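Local structure of probable transcriptional regulator WhiB7 (7KUG) at residues D26-D31 and K40-S45; G67-I70 and S75-S78. The protein acts as a transcriptional regulator that carries a [4Fe-4S] cluster, is probably redox-responsive and up-regulates at least ten genes when overproduced. The protein carries 2 engineered substitutions. All coordinates share one frame; numbering follows the deposited sequence.

Interaction 1 of 2, residues D26-D31 and K40-S45. Engineered in segment 26-31: Met27 (natural residue Leu). Engineered in segment 40-45: Met42 (natural residue Leu). With SF4 (iron/sulfur cluster), chain E.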
ATOM      1  N   ASP A  26      -2.836   8.907   3.585  1.00 20.38           N
ATOM      2  CA  ASP A  26      -1.457   9.354   3.297  1.00 21.92           C
ATOM      3  C   ASP A  26      -0.839  10.009   4.533  1.00 21.33           C
ATOM      4  O   ASP A  26       0.374  10.227   4.512  1.00 24.18           O
ATOM      5  CB  ASP A  26      -1.417  10.265   2.074  1.00 23.20           C
ATOM      6  CG  ASP A  26      -1.478   9.499   0.766  1.00 29.17           C
ATOM      7  OD1 ASP A  26      -1.360   8.242   0.787  1.00 25.10           O
ATOM      8  OD2 ASP A  26      -1.649  10.167  -0.274  1.00 34.93           O
HETATM    9  N   MSE A  27      -1.617  10.284   5.584  1.00 21.42           N
HETATM   10  CA  MSE A  27      -1.036  10.754   6.870  1.00 23.72           C
HETATM   11  C   MSE A  27       0.015   9.745   7.351  1.00 21.41           C
HETATM   12  O   MSE A  27       1.007  10.179   7.972  1.00 22.58           O
HETATM   13  CB  MSE A  27      -2.127  10.962   7.921  1.00 26.54           C
HETATM   14  CG  MSE A  27      -2.924  12.226   7.715  1.00 31.41           C
HETATM   15 SE   MSE A  27      -4.305  12.403   9.103  0.70 30.89          SE
HETATM   16  CE  MSE A  27      -3.340  11.607  10.621  1.00 23.96           C
ATOM     17  N   TRP A  28      -0.176   8.450   7.063  1.00 18.38           N
ATOM     18  CA  TRP A  28       0.736   7.380   7.552  1.00 18.88           C
ATOM     19  C   TRP A  28       1.951   7.260   6.623  1.00 21.82           C
ATOM     20  O   TRP A  28       2.844   6.441   6.931  1.00 18.98           O
ATOM     21  CB  TRP A  28      -0.032   6.062   7.755  1.00 18.77           C
ATOM     22  CG  TRP A  28      -0.766   6.105   9.058  1.00 17.52           C
ATOM     23  CD1 TRP A  28      -0.324   5.629  10.254  1.00 17.70           C
ATOM     24  CD2 TRP A  28      -2.007   6.788   9.328  1.00 18.03           C
ATOM     25  NE1 TRP A  28      -1.206   5.951  11.251  1.00 18.02           N
ATOM     26  CE2 TRP A  28      -2.254   6.648  10.714  1.00 18.19           C
ATOM     27  CE3 TRP A  28      -2.939   7.477   8.543  1.00 20.64           C
ATOM     28  CZ2 TRP A  28      -3.383   7.184  11.325  1.00 19.93           C
ATOM     29  CZ3 TRP A  28      -4.060   8.008   9.149  1.00 20.06           C
ATOM     30  CH2 TRP A  28      -4.287   7.832  10.517  1.00 20.63           C
ATOM     31  N   PHE A  29       2.013   8.093   5.576  1.00 21.08           N
ATOM     32  CA  PHE A  29       3.110   8.126   4.573  1.00 22.36           C
ATOM     33  C   PHE A  29       3.481   9.585   4.305  1.00 23.39           C
ATOM     34  O   PHE A  29       3.706   9.994   3.150  1.00 25.08           O
ATOM     35  CB  PHE A  29       2.700   7.364   3.313  1.00 21.87           C
ATOM     36  CG  PHE A  29       2.393   5.917   3.577  1.00 20.08           C
ATOM     37  CD1 PHE A  29       1.112   5.516   3.917  1.00 19.01           C
ATOM     38  CD2 PHE A  29       3.379   4.951   3.462  1.00 17.83           C
ATOM     39  CE1 PHE A  29       0.831   4.181   4.159  1.00 20.52           C
ATOM     40  CE2 PHE A  29       3.095   3.618   3.727  1.00 20.03           C
ATOM     41  CZ  PHE A  29       1.826   3.236   4.060  1.00 18.96           C
ATOM     42  N   ALA A  30       3.489  10.373   5.378  1.00 22.73           N
ATOM     43  CA  ALA A  30       3.674  11.840   5.351  1.00 23.13           C
ATOM     44  C   ALA A  30       5.081  12.192   4.859  1.00 29.53           C
ATOM     45  O   ALA A  30       6.027  11.401   5.084  1.00 29.22           O
ATOM     46  CB  ALA A  30       3.409  12.426   6.715  1.00 25.53           C
ATOM     47  N   ASP A  31       5.208  13.365   4.231  1.00 30.34           N
ATOM     48  CA  ASP A  31       6.448  13.810   3.544  1.00 36.44           C
ATOM     49  C   ASP A  31       7.310  14.650   4.497  1.00 39.77           C
ATOM     50  O   ASP A  31       8.412  15.034   4.083  1.00 44.27           O
ATOM     51  CB  ASP A  31       6.130  14.563   2.248  1.00 39.63           C
ATOM     52  CG  ASP A  31       5.177  15.737   2.409  1.00 45.26           C
ATOM     53  OD1 ASP A  31       5.126  16.306   3.514  1.00 48.48           O
ATOM     54  OD2 ASP A  31       4.487  16.069   1.426  1.00 51.78           O
ATOM     55  N   LYS A  40       2.359   8.578  14.088  1.00 19.04           N
ATOM     56  CA  LYS A  40       2.869   7.764  15.220  1.00 19.71           C
ATOM     57  C   LYS A  40       1.941   7.942  16.429  1.00 19.64           C
ATOM     58  O   LYS A  40       1.688   6.950  17.145  1.00 18.50           O
ATOM     59  CB  LYS A  40       4.290   8.168  15.595  1.00 21.99           C
ATOM     60  CG  LYS A  40       5.372   7.626  14.680  1.00 23.77           C
ATOM     61  CD  LYS A  40       6.745   8.007  15.144  1.00 26.34           C
ATOM     62  CE  LYS A  40       7.141   7.321  16.428  1.00 25.98           C
ATOM     63  NZ  LYS A  40       8.583   7.521  16.701  1.00 31.18           N
ATOM     64  N   THR A  41       1.452   9.156  16.665  1.00 18.99           N
ATOM     65  CA  THR A  41       0.636   9.451  17.863  1.00 19.09           C
ATOM     66  C   THR A  41      -0.743   8.815  17.686  1.00 20.12           C
ATOM     67  O   THR A  41      -1.290   8.253  18.661  1.00 19.02           O
ATOM     68  CB  THR A  41       0.563  10.960  18.122  1.00 20.79           C
ATOM     69  OG1 THR A  41       1.902  11.410  18.319  1.00 22.55           O
ATOM     70  CG2 THR A  41      -0.276  11.315  19.329  1.00 21.01           C
HETATM   71  N   MSE A  42      -1.288   8.865  16.475  1.00 20.85           N
HETATM   72  CA  MSE A  42      -2.601   8.243  16.178  1.00 18.84           C
HETATM   73  C   MSE A  42      -2.559   6.762  16.560  1.00 18.27           C
HETATM   74  O   MSE A  42      -3.545   6.277  17.107  1.00 19.23           O
HETATM   75  CB  MSE A  42      -2.952   8.371  14.695  1.00 20.05           C
HETATM   76  CG  MSE A  42      -3.127   9.787  14.237  1.00 18.14           C
HETATM   77 SE   MSE A  42      -4.791  10.580  14.830  0.90 18.86          SE
HETATM   78  CE  MSE A  42      -6.018   9.857  13.473  1.00 22.65           C
ATOM     79  N   CYS A  43      -1.468   6.057  16.225  1.00 19.53           N
ATOM     80  CA  CYS A  43      -1.366   4.590  16.399  1.00 17.44           C
ATOM     81  C   CYS A  43      -1.387   4.207  17.884  1.00 17.61           C
ATOM     82  O   CYS A  43      -1.675   3.057  18.189  1.00 18.00           O
ATOM     83  CB  CYS A  43      -0.082   4.044  15.784  1.00 17.66           C
ATOM     84  SG  CYS A  43      -0.042   4.028  13.972  1.00 18.89           S
ATOM     85  N   VAL A  44      -1.067   5.116  18.798  1.00 18.99           N
ATOM     86  CA  VAL A  44      -0.750   4.710  20.202  1.00 19.83           C
ATOM     87  C   VAL A  44      -1.925   3.941  20.819  1.00 20.47           C
ATOM     88  O   VAL A  44      -1.654   2.978  21.552  1.00 23.23           O
ATOM     89  CB  VAL A  44      -0.343   5.923  21.056  1.00 20.21           C
ATOM     90  CG1 VAL A  44      -0.249   5.574  22.533  1.00 21.16           C
ATOM     91  CG2 VAL A  44       0.968   6.512  20.567  1.00 21.48           C
ATOM     92  N   SER A  45      -3.169   4.347  20.558  1.00 19.35           N
ATOM     93  CA  SER A  45      -4.391   3.762  21.171  1.00 21.64           C
ATOM     94  C   SER A  45      -4.930   2.598  20.335  1.00 23.52           C
ATOM     95  O   SER A  45      -5.976   2.037  20.710  1.00 23.66           O
ATOM     96  CB  SER A  45      -5.462   4.796  21.352  1.00 22.29           C
ATOM     97  OG  SER A  45      -6.039   5.154  20.106  1.00 26.50           O
TER
HETATM   98 FE1  SF4 E 101      -3.316   0.460  14.173  1.00 20.61          FE
HETATM   99 FE2  SF4 E 101      -3.386   1.480  11.666  1.00 19.60          FE
HETATM  100 FE3  SF4 E 101      -1.412  -0.279  12.412  1.00 19.45          FE
HETATM  101 FE4  SF4 E 101      -1.441   2.288  13.413  1.00 18.34          FE
HETATM  102  S1  SF4 E 101      -1.259   1.600  11.303  1.00 18.76           S
HETATM  103  S2  SF4 E 101      -1.129   0.418  14.497  1.00 17.56           S
HETATM  104  S3  SF4 E 101      -3.587   2.593  13.604  1.00 17.34           S
HETATM  105  S4  SF4 E 101      -3.537  -0.621  12.276  1.00 20.51           S
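Trp28 reaches from the 3-10 turn of 26-31 to the C-terminal part of helix 33-43, where its N-H and its benzo ring meet different residues. NE1 points at Cys43 SG, 3.5 Å away, in a weak hydrogen bond bent to 146° at the proton. The sulfur lies at the edge of the five-membered ring, in its plane, so that this sulfur-aromatic contact uses the N-H rather than the pi face. Cys43 is at the same time a cluster ligand, its SG binding iron FE4 at 2.3 Å. The indole is thus a second-shell donor to the ligand sulfur, and tryptophan suits the place because it offers an N-H at the edge of a large apolar ring. With chi1 at -72° the Cys43 sulfur stands beside its own backbone N, on the side that faces both partners.

The tight part of the contact is this buried indole. CB of Met42, an engineered selenomethionine, meets the benzo ring obliquely, 3.6 Å from Trp28 CZ2, the two side chains running nearly at right angles. Cys20, Ala39 and Val65 also pack on the indole. Towards the partly exposed side the fit relaxes: the Met42 chain folds back at chi2 and chi3, bringing its CE to 4.0 Å from Trp28 CH2, and CE of Met27, a second engineered selenomethionine, approaches Met42 CG no closer than 4.1 Å. The two engineered chains meet there by apolar contact alone. The other protein chain of the assembly also meets the Trp28 ring, through a polar side chain, and a basic group of that chain makes a salt bridge with Asp26 OD1. A cluster-ligating cysteine reached by a tryptophan N-H belongs here to the [4Fe-4S] site of the WhiB family.

Interaction 2 of 2, residues G67-I70 and S75-S78. With SF4 (iron/sulfur cluster), chain E.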
ATOM      1  N   GLY A  67       2.208   0.344  13.404  1.00 19.32           N
ATOM      2  CA  GLY A  67       2.322   0.019  14.834  1.00 18.90           C
ATOM      3  C   GLY A  67       2.963   1.161  15.607  1.00 18.60           C
ATOM      4  O   GLY A  67       3.678   0.886  16.583  1.00 21.31           O
ATOM      5  N   GLY A  68       2.761   2.403  15.141  1.00 18.45           N
ATOM      6  CA  GLY A  68       3.231   3.632  15.805  1.00 18.55           C
ATOM      7  C   GLY A  68       4.723   3.831  15.667  1.00 18.77           C
ATOM      8  O   GLY A  68       5.284   4.614  16.443  1.00 21.49           O
ATOM      9  N   GLU A  69       5.356   3.167  14.703  1.00 17.36           N
ATOM     10  CA  GLU A  69       6.796   3.370  14.397  1.00 20.30           C
ATOM     11  C   GLU A  69       6.990   3.768  12.922  1.00 18.88           C
ATOM     12  O   GLU A  69       6.252   3.274  12.046  1.00 19.16           O
ATOM     13  CB  GLU A  69       7.592   2.105  14.716  1.00 20.61           C
ATOM     14  CG  GLU A  69       7.550   1.708  16.190  1.00 22.25           C
ATOM     15  CD  GLU A  69       8.154   2.711  17.159  1.00 23.66           C
ATOM     16  OE1 GLU A  69       8.959   3.572  16.729  1.00 26.03           O
ATOM     17  OE2 GLU A  69       7.838   2.602  18.366  1.00 27.82           O
ATOM     18  N   ILE A  70       8.000   4.591  12.643  1.00 19.18           N
ATOM     19  CA  ILE A  70       8.402   4.931  11.254  1.00 19.72           C
ATOM     20  C   ILE A  70       9.279   3.812  10.706  1.00 20.74           C
ATOM     21  O   ILE A  70      10.279   3.464  11.357  1.00 20.91           O
ATOM     22  CB  ILE A  70       9.131   6.283  11.202  1.00 21.64           C
ATOM     23  CG1 ILE A  70       8.204   7.416  11.647  1.00 21.92           C
ATOM     24  CG2 ILE A  70       9.738   6.527   9.826  1.00 23.89           C
ATOM     25  CD1 ILE A  70       8.944   8.598  12.207  1.00 26.54           C
ATOM     26  N   SER A  75      13.395  -1.454   8.510  1.00 24.15           N
ATOM     27  CA  SER A  75      13.960  -1.074   9.831  0.54 25.46           C
ATOM     28  C   SER A  75      13.088   0.002  10.488  1.00 25.59           C
ATOM     29  O   SER A  75      12.394   0.722   9.757  1.00 24.72           O
ATOM     30  CB  SER A  75      15.390  -0.607   9.709  0.54 26.99           C
ATOM     31  OG  SER A  75      16.230  -1.660   9.253  0.54 29.78           O
ATOM     32  N   ILE A  76      13.165   0.102  11.814  1.00 26.22           N
ATOM     33  CA  ILE A  76      12.542   1.189  12.627  1.00 25.86           C
ATOM     34  C   ILE A  76      13.502   2.376  12.664  1.00 29.58           C
ATOM     35  O   ILE A  76      14.698   2.170  12.973  1.00 34.90           O
ATOM     36  CB  ILE A  76      12.213   0.688  14.046  1.00 27.01           C
ATOM     37  CG1 ILE A  76      11.317  -0.545  14.004  1.00 27.74           C
ATOM     38  CG2 ILE A  76      11.608   1.800  14.891  1.00 27.92           C
ATOM     39  CD1 ILE A  76      10.064  -0.351  13.208  1.00 25.52           C
ATOM     40  N   VAL A  77      13.005   3.569  12.345  1.00 26.44           N
ATOM     41  CA  VAL A  77      13.739   4.852  12.532  1.00 27.40           C
ATOM     42  C   VAL A  77      13.519   5.278  13.983  1.00 36.88           C
ATOM     43  O   VAL A  77      12.414   5.765  14.283  1.00 34.23           O
ATOM     44  CB  VAL A  77      13.254   5.921  11.535  1.00 29.26           C
ATOM     45  CG1 VAL A  77      13.925   7.264  11.763  1.00 31.42           C
ATOM     46  CG2 VAL A  77      13.428   5.470  10.093  1.00 28.52           C
ATOM     47  N   SER A  78      14.519   5.056  14.844  1.00 36.47           N
ATOM     48  CA  SER A  78      14.382   5.097  16.326  1.00 40.87           C
ATOM     49  C   SER A  78      14.962   6.402  16.889  1.00 46.50           C
ATOM     50  O   SER A  78      14.895   6.587  18.120  1.00 58.44           O
ATOM     51  CB  SER A  78      15.036   3.898  16.964  1.00 43.77           C
ATOM     52  OG  SER A  78      16.448   4.061  17.014  1.00 46.38           O
TER
HETATM   53 FE1  SF4 E 101      -3.316   0.460  14.173  1.00 20.61          FE
HETATM   54 FE2  SF4 E 101      -3.386   1.480  11.666  1.00 19.60          FE
HETATM   55 FE3  SF4 E 101      -1.412  -0.279  12.412  1.00 19.45          FE
HETATM   56 FE4  SF4 E 101      -1.441   2.288  13.413  1.00 18.34          FE
HETATM   57  S1  SF4 E 101      -1.259   1.600  11.303  1.00 18.76           S
HETATM   58  S2  SF4 E 101      -1.129   0.418  14.497  1.00 17.56           S
HETATM   59  S3  SF4 E 101      -3.587   2.593  13.604  1.00 17.34           S
HETATM   60  S4  SF4 E 101      -3.537  -0.621  12.276  1.00 20.51           S
HETATM   61  O   HOH W   1       9.699   5.315  14.945  1.00 25.74           O
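Val77 N gives a nearly straight hydrogen bond of 2.9 Å to Ile70 O, with 172° at the proton, which ties segment 67-70 to the antiparallel segment 75-78. The same carbonyl receives a CA-H contact from Ile76.

Beside this bond a water takes over the bridging: it accepts from Ile70 N and donates to Val77 O at 2.8 Å and to Glu69 OE1 at 2.6 Å. Three bonds thus hold the water between the chains, and it joins two backbone groups too far apart to bond directly. The carboxylate gets there because the bend of the Glu69 chain at chi2 (-63°) turns OE1 towards the water; Lys40 NZ is a long, weak ionic partner of the same oxygen.

Glu69 also offers its aliphatic base to Ile76, whose CD1 lies 3.8 Å from Glu69 CB, the two chains crossing at about a right angle. The branched Ile76 then continues onto Leu53 and Leu57 of helix 49-59. Ile70 and Val77 meet through their CG2 methyls, 3.8 Å apart, while Ile70 leans on Leu36 and Lys40 of helix 33-43. Beta-branched residues suit these extended backbones. Gly67 and Gly68, both at positive phi, lead in from the cluster pocket. The arrangement is a beta hairpin of the central strand 69-72 and the edge strand 75-76 of the three-stranded antiparallel sheet.

Overall arrangement
Interaction 1 closes along the chain before interaction 2 opens, yet their centres lie only about 11 Å apart and the two touch. Cys43 CB packs against Gly68 CA at 3.3 Å, and Lys40 CD rests on Ile70 CD1 at 3.7 Å, so the C-terminal turn of helix 33-43 lies against the glycine loop and the start of strand 69-72. Both contacts also border the iron-sulfur cluster, though differently: 40-45 supplies a thiolate ligand, whereas 67-70 brings a glycine backbone, Gly67 CA, to 3.5 Å from cluster sulfide S2. Cys20, Cys46 and Cys52 are the remaining cysteines of that pocket. Segment 75-78 lies farther from the cluster, in a contact at the surface of the chain.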